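Local coordinates for Atu0111 protein (Agrobacterium tumefaciens, PDB 2FSQ) that is of unknown function but belongs to the 2H clan, and so is probably related to the 2H phosphoesterases, at residues L12-I15 / N19-Q22; G28-A33 / L38-N43; S61-F66 / T78-L83; Y117-L122 / K233-F238. All blocks are in the same frame, centred on the assembly; numbering follows the deposited sequence.

Contact 1: residues L12-I15 / N19-Q22; sequences LDYI and NHDQ
The backbone carbonyl of Y14 is gripped by the side chains of two consecutive residues, N19 and H20, in the loop that precedes strand 42-48. Two hydrogen bonds make up the polar part. H20 gives the shorter one, NE2 to Y14 O at 2.7 Å, and meets the carbonyl almost end-on, with a C=O...N angle of 166°. N19 gives the longer one, ND2 to Y14 O at 3.2 Å, from a quite different direction: it lies in the carbonyl plane, on a lone pair, with the N-H bent to 138°. With CG of N19 turned anti to the backbone N (chi1 -166°), the amide is delivered to this oxygen and beside the Y14 ring, which ND2 meets obliquely, 3.4 Å from CD1.

The aromatic part is a T-shaped pair. The edge of the H20 imidazole points at one face of the Y14 ring, the centroids lie 5.0 Å apart and the two planes are nearly perpendicular. NE2 of H20 stands over the ring centre, 4.0 Å above its plane, and CE1 comes 3.7 Å from CZ of Y14.

Further out, W189 stacks on H20, while the backbone of I15 bonds to that of F190.

H20 thus uses one edge twice, as donor to the Y14 carbonyl and as partner to the Y14 ring. The donor role requires a proton on NE2 of H20, and the shared acceptor ties both side chains to a single main-chain oxygen in a surface loop.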
loop_
_atom_site.group_PDB
_atom_site.type_symbol
_atom_site.label_atom_id
_atom_site.label_comp_id
_atom_site.label_asym_id
_atom_site.label_seq_id
_atom_site.Cartn_x
_atom_site.Cartn_y
_atom_site.Cartn_z
ATOM N N LEU A 12 -11.950 12.488 1.046
ATOM C CA LEU A 12 -12.085 12.451 -0.421
ATOM C C LEU A 12 -11.689 13.768 -1.105
ATOM O O LEU A 12 -11.149 13.762 -2.216
ATOM C CB LEU A 12 -13.516 12.068 -0.822
ATOM C CG LEU A 12 -13.891 12.121 -2.307
ATOM C CD1 LEU A 12 -13.084 11.139 -3.123
ATOM C CD2 LEU A 12 -15.363 11.847 -2.493
ATOM N N ASP A 13 -11.959 14.888 -0.439
ATOM C CA ASP A 13 -11.659 16.222 -0.966
ATOM C C ASP A 13 -10.161 16.471 -1.199
ATOM O O ASP A 13 -9.797 17.419 -1.887
ATOM C CB ASP A 13 -12.203 17.298 -0.022
ATOM C CG ASP A 13 -12.586 18.573 -0.749
ATOM O OD1 ASP A 13 -13.616 18.565 -1.457
ATOM O OD2 ASP A 13 -11.860 19.584 -0.609
ATOM N N TYR A 14 -9.296 15.636 -0.622
ATOM C CA TYR A 14 -7.851 15.759 -0.858
ATOM C C TYR A 14 -7.483 15.727 -2.359
ATOM O O TYR A 14 -6.543 16.393 -2.825
ATOM C CB TYR A 14 -7.081 14.653 -0.116
ATOM C CG TYR A 14 -5.623 14.605 -0.527
ATOM C CD1 TYR A 14 -4.715 15.560 -0.057
ATOM C CD2 TYR A 14 -5.162 13.637 -1.427
ATOM C CE1 TYR A 14 -3.375 15.537 -0.463
ATOM C CE2 TYR A 14 -3.826 13.606 -1.831
ATOM C CZ TYR A 14 -2.946 14.558 -1.347
ATOM O OH TYR A 14 -1.630 14.521 -1.750
ATOM N N ILE A 15 -8.228 14.938 -3.121
ATOM C CA ILE A 15 -7.878 14.700 -4.522
ATOM C C ILE A 15 -8.493 15.709 -5.497
ATOM O O ILE A 15 -8.357 15.581 -6.719
ATOM C CB ILE A 15 -8.225 13.266 -4.939
ATOM C CG1 ILE A 15 -9.748 13.074 -4.964
ATOM C CG2 ILE A 15 -7.490 12.270 -4.026
ATOM C CD1 ILE A 15 -10.210 11.840 -5.686
ATOM N N ASN A 19 -7.228 21.520 -4.455
ATOM C CA ASN A 19 -6.293 21.281 -3.345
ATOM C C ASN A 19 -4.825 21.235 -3.778
ATOM O O ASN A 19 -3.953 20.885 -2.977
ATOM C CB ASN A 19 -6.682 19.990 -2.598
ATOM C CG ASN A 19 -5.987 19.851 -1.240
ATOM O OD1 ASN A 19 -6.118 20.709 -0.364
ATOM N ND2 ASN A 19 -5.255 18.757 -1.058
ATOM N N HIS A 20 -4.545 21.585 -5.036
ATOM C CA HIS A 20 -3.210 21.320 -5.623
ATOM C C HIS A 20 -2.737 22.367 -6.627
ATOM O O HIS A 20 -3.555 22.921 -7.369
ATOM C CB HIS A 20 -3.225 19.947 -6.292
ATOM C CG HIS A 20 -3.487 18.833 -5.340
ATOM N ND1 HIS A 20 -2.499 18.287 -4.549
ATOM C CD2 HIS A 20 -4.629 18.175 -5.031
ATOM C CE1 HIS A 20 -3.019 17.329 -3.803
ATOM N NE2 HIS A 20 -4.309 17.235 -4.081
ATOM N N ASP A 21 -1.419 22.621 -6.651
ATOM C CA ASP A 21 -0.795 23.581 -7.582
ATOM C C ASP A 21 0.240 22.916 -8.507
ATOM O O ASP A 21 1.038 23.592 -9.176
ATOM C CB ASP A 21 -0.165 24.764 -6.807
ATOM C CG ASP A 21 1.038 24.351 -5.944
ATOM O OD1 ASP A 21 1.265 23.139 -5.727
ATOM O OD2 ASP A 21 1.752 25.248 -5.457
ATOM N N GLN A 22 0.213 21.585 -8.534
ATOM C CA GLN A 22 1.130 20.782 -9.345
ATOM C C GLN A 22 0.505 19.383 -9.469
ATOM O O GLN A 22 -0.339 19.003 -8.649
ATOM C CB GLN A 22 2.516 20.707 -8.697
ATOM C CG GLN A 22 2.496 20.130 -7.287
ATOM C CD GLN A 22 3.824 20.200 -6.575
ATOM O OE1 GLN A 22 4.581 21.163 -6.721
ATOM N NE2 GLN A 22 4.098 19.192 -5.763
#

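Contact 2: residues G28-A33 / L38-N43; sequences GSRFSA and LPEPGN
R30 and E40 meet in a side-on, two-nitrogen salt bridge. NE of R30 donates to OE2 of E40 at 2.7 Å, on the syn side of the carboxylate, and NH2 of R30 reaches OE1 of E40 at 3.1 Å. The two planes are 54° apart, so NH2 comes to OE1 from above the carboxylate plane. The E40 chain runs straight out beyond CG, whereas that of R30 bends about its CG-CD bond (chi3 -64°), which swings the guanidinium edge onto the acid.

Beside this pair the backbones are joined by L38 N to R30 O at 2.9 Å. L38 also lays its side chain along the first segment, with CB 3.3 Å from S29 O and CD1 3.5 Å from G28 O. Two waters extend the seam: one donates to both S29 O and P39 O, the other to both R30 O and L38 O.

Second-shell residues fix the ion pair from outside. S94 OG binds E40 OE1, Y185 OH binds R30 NH1, and I92 touches both side chains. The whole forms a loop folded back on itself and clamped by a buried carboxylate, leading the chain into strand 42-48 of the four-stranded antiparallel sheet.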
loop_
_atom_site.group_PDB
_atom_site.type_symbol
_atom_site.label_atom_id
_atom_site.label_comp_id
_atom_site.label_asym_id
_atom_site.label_seq_id
_atom_site.Cartn_x
_atom_site.Cartn_y
_atom_site.Cartn_z
ATOM N N GLY A 28 5.121 10.512 -13.871
ATOM C CA GLY A 28 6.401 10.531 -14.565
ATOM C C GLY A 28 7.472 9.638 -13.938
ATOM O O GLY A 28 8.478 9.338 -14.588
ATOM N N SER A 29 7.259 9.249 -12.680
ATOM C CA SER A 29 8.165 8.352 -11.970
ATOM C C SER A 29 7.519 6.973 -11.804
ATOM O O SER A 29 7.989 5.981 -12.352
ATOM C CB SER A 29 8.554 8.953 -10.609
ATOM O OG SER A 29 9.188 10.217 -10.782
ATOM N N ARG A 30 6.410 6.933 -11.079
ATOM C CA ARG A 30 5.748 5.668 -10.774
ATOM C C ARG A 30 4.883 5.206 -11.945
ATOM O O ARG A 30 4.718 3.999 -12.175
ATOM C CB ARG A 30 4.896 5.787 -9.519
ATOM C CG ARG A 30 4.305 4.441 -9.054
ATOM C CD ARG A 30 4.123 4.414 -7.518
ATOM N NE ARG A 30 5.421 4.502 -6.841
ATOM C CZ ARG A 30 5.612 4.412 -5.529
ATOM N NH1 ARG A 30 4.598 4.155 -4.705
ATOM N NH2 ARG A 30 6.844 4.565 -5.033
ATOM N N PHE A 31 4.287 6.163 -12.654
ATOM C CA PHE A 31 3.390 5.839 -13.768
ATOM C C PHE A 31 3.412 6.975 -14.782
ATOM O O PHE A 31 3.749 8.113 -14.450
ATOM C CB PHE A 31 1.931 5.624 -13.288
ATOM C CG PHE A 31 1.461 6.701 -12.353
ATOM C CD1 PHE A 31 1.001 7.938 -12.847
ATOM C CD2 PHE A 31 1.504 6.501 -10.975
ATOM C CE1 PHE A 31 0.638 8.963 -11.975
ATOM C CE2 PHE A 31 1.117 7.516 -10.089
ATOM C CZ PHE A 31 0.680 8.749 -10.585
ATOM N N SER A 32 3.053 6.633 -16.013
ATOM C CA SER A 32 2.878 7.616 -17.086
ATOM C C SER A 32 1.516 8.334 -17.020
ATOM O O SER A 32 0.619 7.962 -16.226
ATOM C CB SER A 32 2.982 6.890 -18.415
ATOM O OG SER A 32 1.781 6.166 -18.634
ATOM N N ALA A 33 1.352 9.343 -17.879
ATOM C CA ALA A 33 0.081 10.070 -17.971
ATOM C C ALA A 33 -1.098 9.203 -18.379
ATOM O O ALA A 33 -2.256 9.583 -18.145
ATOM C CB ALA A 33 0.207 11.240 -18.927
ATOM N N LEU A 38 5.743 2.442 -14.361
ATOM C CA LEU A 38 7.096 2.612 -14.885
ATOM C C LEU A 38 8.126 1.919 -14.006
ATOM O O LEU A 38 7.859 1.609 -12.845
ATOM C CB LEU A 38 7.433 4.108 -14.994
ATOM C CG LEU A 38 6.533 4.973 -15.884
ATOM C CD1 LEU A 38 6.926 6.435 -15.767
ATOM C CD2 LEU A 38 6.536 4.519 -17.340
ATOM N N PRO A 39 9.315 1.646 -14.556
ATOM C CA PRO A 39 10.356 0.993 -13.757
ATOM C C PRO A 39 10.749 1.837 -12.547
ATOM O O PRO A 39 11.113 3.010 -12.685
ATOM C CB PRO A 39 11.543 0.897 -14.721
ATOM C CG PRO A 39 10.946 1.038 -16.069
ATOM C CD PRO A 39 9.747 1.892 -15.944
ATOM N N GLU A 40 10.659 1.238 -11.367
ATOM C CA GLU A 40 10.923 1.931 -10.104
ATOM C C GLU A 40 11.273 0.863 -9.046
ATOM O O GLU A 40 10.474 0.594 -8.139
ATOM C CB GLU A 40 9.682 2.746 -9.693
ATOM C CG GLU A 40 9.970 3.754 -8.589
ATOM C CD GLU A 40 8.711 4.456 -8.061
ATOM O OE1 GLU A 40 8.849 5.357 -7.205
ATOM O OE2 GLU A 40 7.590 4.092 -8.479
ATOM N N PRO A 41 12.437 0.198 -9.202
ATOM C CA PRO A 41 12.676 -1.005 -8.395
ATOM C C PRO A 41 12.950 -0.745 -6.930
ATOM O O PRO A 41 13.511 0.279 -6.564
ATOM C CB PRO A 41 13.909 -1.655 -9.035
ATOM C CG PRO A 41 14.113 -0.928 -10.330
ATOM C CD PRO A 41 13.493 0.419 -10.209
ATOM N N GLY A 42 12.573 -1.711 -6.104
ATOM C CA GLY A 42 12.784 -1.590 -4.673
ATOM C C GLY A 42 12.516 -2.900 -3.977
ATOM O O GLY A 42 12.396 -3.959 -4.621
ATOM N N ASN A 43 12.401 -2.823 -2.657
ATOM C CA ASN A 43 12.021 -3.964 -1.860
ATOM C C ASN A 43 11.124 -3.489 -0.714
ATOM O O ASN A 43 10.970 -2.278 -0.509
ATOM C CB ASN A 43 13.252 -4.762 -1.396
ATOM C CG ASN A 43 14.267 -3.917 -0.651
ATOM O OD1 ASN A 43 13.925 -3.162 0.251
ATOM N ND2 ASN A 43 15.542 -4.090 -0.996
HETATM O O HOH W 1 10.450 5.548 -13.243
HETATM O O HOH W 2 5.888 1.432 -10.884
#

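Contact 3: residues S61-F66 / T78-L83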
loop_
_atom_site.group_PDB
_atom_site.type_symbol
_atom_site.label_atom_id
_atom_site.label_comp_id
_atom_site.label_asym_id
_atom_site.label_seq_id
_atom_site.Cartn_x
_atom_site.Cartn_y
_atom_site.Cartn_z
ATOM N N SER A 61 -14.695 -6.808 -6.173
ATOM C CA SER A 61 -15.986 -6.158 -6.431
ATOM C C SER A 61 -15.963 -4.654 -6.164
ATOM O O SER A 61 -16.518 -3.869 -6.935
ATOM C CB SER A 61 -17.101 -6.816 -5.620
ATOM O OG SER A 61 -17.383 -8.105 -6.118
ATOM N N THR A 62 -15.324 -4.258 -5.065
ATOM C CA THR A 62 -15.166 -2.841 -4.737
ATOM C C THR A 62 -14.383 -2.148 -5.856
ATOM O O THR A 62 -14.783 -1.101 -6.363
ATOM C CB THR A 62 -14.427 -2.676 -3.387
ATOM O OG1 THR A 62 -15.122 -3.415 -2.366
ATOM C CG2 THR A 62 -14.284 -1.199 -2.994
ATOM N N ARG A 63 -13.269 -2.763 -6.230
ATOM C CA ARG A 63 -12.408 -2.287 -7.306
ATOM C C ARG A 63 -13.170 -2.114 -8.635
ATOM O O ARG A 63 -12.994 -1.096 -9.323
ATOM C CB ARG A 63 -11.239 -3.258 -7.459
ATOM C CG ARG A 63 -10.203 -2.895 -8.509
ATOM C CD ARG A 63 -9.170 -3.997 -8.529
ATOM N NE ARG A 63 -8.104 -3.794 -9.515
ATOM C CZ ARG A 63 -8.193 -4.075 -10.811
ATOM N NH1 ARG A 63 -9.315 -4.595 -11.315
ATOM N NH2 ARG A 63 -7.145 -3.832 -11.605
ATOM N N GLN A 64 -14.129 -2.999 -8.912
ATOM C CA GLN A 64 -15.006 -2.835 -10.088
ATOM C C GLN A 64 -15.960 -1.638 -10.018
ATOM O O GLN A 64 -16.169 -0.952 -11.025
ATOM C CB GLN A 64 -15.779 -4.122 -10.396
ATOM C CG GLN A 64 -16.622 -4.077 -11.688
ATOM C CD GLN A 64 -15.841 -3.704 -12.946
ATOM O OE1 GLN A 64 -14.874 -4.362 -13.306
ATOM N NE2 GLN A 64 -16.290 -2.655 -13.641
ATOM N N ARG A 65 -16.522 -1.371 -8.836
ATOM C CA ARG A 65 -17.351 -0.196 -8.668
ATOM C C ARG A 65 -16.539 1.050 -8.982
ATOM O O ARG A 65 -17.086 2.031 -9.500
ATOM C CB ARG A 65 -17.919 -0.120 -7.262
ATOM C CG ARG A 65 -19.138 0.756 -7.160
ATOM C CD ARG A 65 -20.255 0.283 -8.083
ATOM N NE ARG A 65 -21.526 0.896 -7.727
ATOM C CZ ARG A 65 -21.890 2.147 -8.005
ATOM N NH1 ARG A 65 -21.081 2.990 -8.642
ATOM N NH2 ARG A 65 -23.083 2.561 -7.619
ATOM N N PHE A 66 -15.238 1.013 -8.651
ATOM C CA PHE A 66 -14.377 2.160 -8.949
ATOM C C PHE A 66 -14.145 2.264 -10.465
ATOM O O PHE A 66 -14.241 3.356 -11.042
ATOM C CB PHE A 66 -12.994 2.009 -8.304
ATOM C CG PHE A 66 -12.939 2.255 -6.807
ATOM C CD1 PHE A 66 -14.027 2.048 -5.958
ATOM C CD2 PHE A 66 -11.722 2.615 -6.242
ATOM C CE1 PHE A 66 -13.904 2.269 -4.577
ATOM C CE2 PHE A 66 -11.587 2.815 -4.887
ATOM C CZ PHE A 66 -12.671 2.641 -4.044
ATOM N N THR A 78 -3.696 -0.997 -10.206
ATOM C CA THR A 78 -2.691 -2.043 -10.144
ATOM C C THR A 78 -3.362 -3.405 -10.420
ATOM O O THR A 78 -4.574 -3.547 -10.271
ATOM C CB THR A 78 -2.054 -2.037 -8.749
ATOM O OG1 THR A 78 -3.103 -2.172 -7.779
ATOM C CG2 THR A 78 -1.355 -0.703 -8.501
ATOM N N PRO A 79 -2.577 -4.417 -10.811
ATOM C CA PRO A 79 -3.182 -5.731 -11.094
ATOM C C PRO A 79 -3.815 -6.361 -9.854
ATOM O O PRO A 79 -3.323 -6.188 -8.745
ATOM C CB PRO A 79 -1.988 -6.585 -11.569
ATOM C CG PRO A 79 -1.004 -5.554 -12.070
ATOM C CD PRO A 79 -1.135 -4.399 -11.112
ATOM N N VAL A 80 -4.881 -7.124 -10.046
ATOM C CA VAL A 80 -5.484 -7.823 -8.925
ATOM C C VAL A 80 -4.453 -8.693 -8.195
ATOM O O VAL A 80 -4.421 -8.732 -6.950
ATOM C CB VAL A 80 -6.703 -8.651 -9.379
ATOM C CG1 VAL A 80 -7.164 -9.584 -8.255
ATOM C CG2 VAL A 80 -7.820 -7.714 -9.842
ATOM N N SER A 81 -3.574 -9.362 -8.936
ATOM C CA SER A 81 -2.615 -10.260 -8.293
ATOM C C SER A 81 -1.533 -9.526 -7.471
ATOM O O SER A 81 -0.768 -10.177 -6.761
ATOM C CB SER A 81 -1.926 -11.179 -9.302
ATOM O OG SER A 81 -1.163 -10.414 -10.226
ATOM N N SER A 82 -1.459 -8.197 -7.615
ATOM C CA SER A 82 -0.498 -7.374 -6.865
ATOM C C SER A 82 -1.041 -6.852 -5.557
ATOM O O SER A 82 -0.290 -6.246 -4.807
ATOM C CB SER A 82 -0.033 -6.168 -7.678
ATOM O OG SER A 82 -1.055 -5.181 -7.744
ATOM N N LEU A 83 -2.333 -7.032 -5.297
ATOM C CA LEU A 83 -2.945 -6.394 -4.130
ATOM C C LEU A 83 -2.300 -6.854 -2.835
ATOM O O LEU A 83 -2.064 -8.045 -2.616
ATOM C CB LEU A 83 -4.452 -6.645 -4.100
ATOM C CG LEU A 83 -5.249 -5.986 -5.237
ATOM C CD1 LEU A 83 -6.729 -6.425 -5.244
ATOM C CD2 LEU A 83 -5.129 -4.447 -5.259
HETATM O O HOH W 3 -6.146 -2.560 -8.058
#
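With CG anti to the backbone N and the chain extended on to NE (chi3 179°), the R63 side chain spans the gap between helix 54-67 and the loop at T78, and a final turn about the CD-NE bond (chi4 -81°) sets the guanidinium edge against the T78 carbonyl. NH2 of R63 donates to T78 O at 2.9 Å, with the donor tilted from the carbonyl plane. NE of R63 makes a second link through a water, which accepts from NE at 2.7 Å and itself donates to T78 O at 2.9 Å. One carbonyl thus anchors the arginine both directly and through solvent.

This joins a helix to the connection between strands 75-77 and 84-92. That connection runs straight into strand 84-92, whose opening sequence is consistent with an H-x-T motif of the 2H clan.

CG2 of V80 lies over one face of the guanidinium, offset toward its rim and 3.8 Å from R63 NH1. V80 belongs to a short 3-10 turn that P79 O stabilises by accepting twice from S82, from N at 3.0 Å and from OG at 2.7 Å, the latter on a lone pair in the carbonyl plane. F77 of strand 75-77 packs against R63, and V60 of helix 54-67 touches V80.

Contact 4: residues Y117-L122 / K233-F238; sequences YYRDRL and KELVVF
A classic beta bulge in strand 233-237, an outermost strand of the four-stranded antiparallel sheet, presents two neighbouring side chains to the end of helix 111-121. L235 and V236 both pair with F223 of strand 222-226, so both can turn toward the helix, where R119 receives them. Contact is by packing alone.

The R119 chain leaves the helix with CG anti to the backbone N and then bends sharply (chi3 -85°), which brings its guanidinium over L235. CB of L235 lies under one face, offset toward the rim, and the closest approach is from NH2 of R119 to CD2 of L235 at 3.6 Å. The two side chains cross at about a right angle. Nearer the helix, the aliphatic part of the same arginine does the touching: CG of R119 stands 3.9 Å from CG2 of V236.

At the helix end, L122 takes over. It packs on F163 and F166 of helix 150-167 and on F223 of strand 222-226. F163 in turn meets F238 edge-to-face, and F125 also reaches that ring. Across the contact L122 and F238 are roughly perpendicular, with CD2 of L122 4.1 Å from CZ of F238. The backbone O of L122 lies at the edge of the F238 ring, in its plane, 3.9 Å from CE1.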
loop_
_atom_site.group_PDB
_atom_site.type_symbol
_atom_site.label_atom_id
_atom_site.label_comp_id
_atom_site.label_asym_id
_atom_site.label_seq_id
_atom_site.Cartn_x
_atom_site.Cartn_y
_atom_site.Cartn_z
ATOM N N TYR A 117 21.567 -7.652 1.388
ATOM C CA TYR A 117 21.906 -7.237 2.759
ATOM C C TYR A 117 20.743 -7.525 3.699
ATOM O O TYR A 117 20.928 -8.095 4.781
ATOM C CB TYR A 117 22.341 -5.755 2.764
ATOM C CG TYR A 117 22.462 -5.010 4.100
ATOM C CD1 TYR A 117 23.613 -5.115 4.896
ATOM C CD2 TYR A 117 21.471 -4.120 4.511
ATOM C CE1 TYR A 117 23.741 -4.377 6.102
ATOM C CE2 TYR A 117 21.588 -3.379 5.703
ATOM C CZ TYR A 117 22.723 -3.504 6.498
ATOM O OH TYR A 117 22.828 -2.759 7.688
ATOM N N TYR A 118 19.535 -7.188 3.254
ATOM C CA TYR A 118 18.358 -7.425 4.049
ATOM C C TYR A 118 17.939 -8.896 4.145
ATOM O O TYR A 118 17.541 -9.352 5.222
ATOM C CB TYR A 118 17.212 -6.579 3.517
ATOM C CG TYR A 118 17.330 -5.112 3.850
ATOM C CD1 TYR A 118 17.884 -4.677 5.054
ATOM C CD2 TYR A 118 16.804 -4.161 2.990
ATOM C CE1 TYR A 118 17.967 -3.326 5.362
ATOM C CE2 TYR A 118 16.861 -2.808 3.292
ATOM C CZ TYR A 118 17.441 -2.402 4.473
ATOM O OH TYR A 118 17.467 -1.070 4.785
ATOM N N ARG A 119 17.998 -9.620 3.029
ATOM C CA ARG A 119 17.680 -11.058 3.050
ATOM C C ARG A 119 18.524 -11.773 4.108
ATOM O O ARG A 119 18.023 -12.638 4.839
ATOM C CB ARG A 119 17.887 -11.692 1.672
ATOM C CG ARG A 119 17.386 -13.135 1.574
ATOM C CD ARG A 119 18.137 -13.904 0.504
ATOM N NE ARG A 119 17.592 -13.734 -0.846
ATOM C CZ ARG A 119 16.630 -14.490 -1.380
ATOM N NH1 ARG A 119 16.067 -15.467 -0.678
ATOM N NH2 ARG A 119 16.231 -14.267 -2.625
ATOM N N ASP A 120 19.795 -11.380 4.199
ATOM C CA ASP A 120 20.716 -11.914 5.197
ATOM C C ASP A 120 20.340 -11.473 6.608
ATOM O O ASP A 120 20.260 -12.290 7.517
ATOM C CB ASP A 120 22.159 -11.496 4.885
ATOM C CG ASP A 120 23.133 -11.893 5.987
ATOM O OD1 ASP A 120 23.136 -13.078 6.397
ATOM O OD2 ASP A 120 23.889 -11.016 6.448
ATOM N N ARG A 121 20.098 -10.178 6.785
ATOM C CA ARG A 121 19.758 -9.651 8.095
ATOM C C ARG A 121 18.455 -10.241 8.596
ATOM O O ARG A 121 18.322 -10.521 9.788
ATOM C CB ARG A 121 19.635 -8.130 8.048
ATOM C CG ARG A 121 20.951 -7.428 8.002
ATOM C CD ARG A 121 20.755 -5.931 7.914
ATOM N NE ARG A 121 20.283 -5.328 9.157
ATOM C CZ ARG A 121 21.026 -5.133 10.243
ATOM N NH1 ARG A 121 22.292 -5.533 10.277
ATOM N NH2 ARG A 121 20.492 -4.555 11.310
ATOM N N LEU A 122 17.502 -10.434 7.684
ATOM C CA LEU A 122 16.163 -10.919 8.055
ATOM C C LEU A 122 16.082 -12.425 8.324
ATOM O O LEU A 122 15.013 -12.934 8.690
ATOM C CB LEU A 122 15.130 -10.517 7.004
ATOM C CG LEU A 122 14.850 -9.008 6.922
ATOM C CD1 LEU A 122 14.217 -8.666 5.579
ATOM C CD2 LEU A 122 13.996 -8.539 8.105
ATOM N N LYS A 233 7.602 -10.002 -5.696
ATOM C CA LYS A 233 8.080 -11.368 -5.593
ATOM C C LYS A 233 8.515 -11.641 -4.166
ATOM O O LYS A 233 9.378 -10.948 -3.641
ATOM C CB LYS A 233 9.239 -11.562 -6.560
ATOM C CG LYS A 233 9.903 -12.908 -6.449
ATOM C CD LYS A 233 10.891 -13.113 -7.602
ATOM C CE LYS A 233 11.757 -14.348 -7.397
ATOM N NZ LYS A 233 10.976 -15.589 -7.175
ATOM N N GLU A 234 7.899 -12.643 -3.532
ATOM C CA GLU A 234 8.234 -12.998 -2.157
ATOM C C GLU A 234 9.589 -13.682 -2.062
ATOM O O GLU A 234 9.852 -14.678 -2.753
ATOM C CB GLU A 234 7.157 -13.884 -1.525
ATOM C CG GLU A 234 5.784 -13.231 -1.416
ATOM C CD GLU A 234 4.826 -14.045 -0.577
ATOM O OE1 GLU A 234 5.047 -15.271 -0.445
ATOM O OE2 GLU A 234 3.837 -13.474 -0.070
ATOM N N LEU A 235 10.436 -13.151 -1.192
ATOM C CA LEU A 235 11.777 -13.709 -0.993
ATOM C C LEU A 235 11.913 -14.395 0.362
ATOM O O LEU A 235 12.492 -15.485 0.460
ATOM C CB LEU A 235 12.852 -12.617 -1.155
ATOM C CG LEU A 235 12.880 -11.861 -2.489
ATOM C CD1 LEU A 235 13.924 -10.748 -2.455
ATOM C CD2 LEU A 235 13.114 -12.792 -3.691
ATOM N N VAL A 236 11.388 -13.763 1.416
ATOM C CA VAL A 236 11.435 -14.336 2.757
ATOM C C VAL A 236 10.061 -14.206 3.380
ATOM O O VAL A 236 9.558 -13.094 3.532
ATOM C CB VAL A 236 12.439 -13.610 3.689
ATOM C CG1 VAL A 236 12.506 -14.302 5.056
ATOM C CG2 VAL A 236 13.834 -13.532 3.075
ATOM N N VAL A 237 9.454 -15.338 3.731
ATOM C CA VAL A 237 8.131 -15.330 4.344
ATOM C C VAL A 237 8.252 -15.458 5.864
ATOM O O VAL A 237 8.957 -16.345 6.383
ATOM C CB VAL A 237 7.241 -16.476 3.774
ATOM C CG1 VAL A 237 5.882 -16.478 4.458
ATOM C CG2 VAL A 237 7.102 -16.310 2.271
ATOM N N PHE A 238 7.540 -14.593 6.579
ATOM C CA PHE A 238 7.584 -14.601 8.032
ATOM C C PHE A 238 6.344 -15.301 8.566
ATOM O O PHE A 238 5.459 -14.676 9.146
ATOM C CB PHE A 238 7.719 -13.163 8.565
ATOM C CG PHE A 238 8.901 -12.426 7.986
ATOM C CD1 PHE A 238 10.195 -12.804 8.322
ATOM C CD2 PHE A 238 8.715 -11.380 7.084
ATOM C CE1 PHE A 238 11.291 -12.133 7.785
ATOM C CE2 PHE A 238 9.801 -10.704 6.540
ATOM C CZ PHE A 238 11.085 -11.080 6.888
#

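Overall arrangement
None of the four contacts is a deep core contact: contacts 1 and 4 lie at the surface, on opposite sides of the chain's centre and about 37 Å apart between centres, while contacts 2 and 3 are partly buried. Contacts 2 and 4 reach the same four-stranded sheet and touch, N43 OD1 lying 4.1 Å from Y118 CD2. Contact 3 instead ties the helix that follows strand 42-48 to a loop. Chemistry varies accordingly. Contact 1 gathers two side-chain donors at one carbonyl, contact 2 relies on a salt bridge, contact 3 on an arginine and a water, and contact 4 on packing, with an arginine guanidinium lying over a leucine.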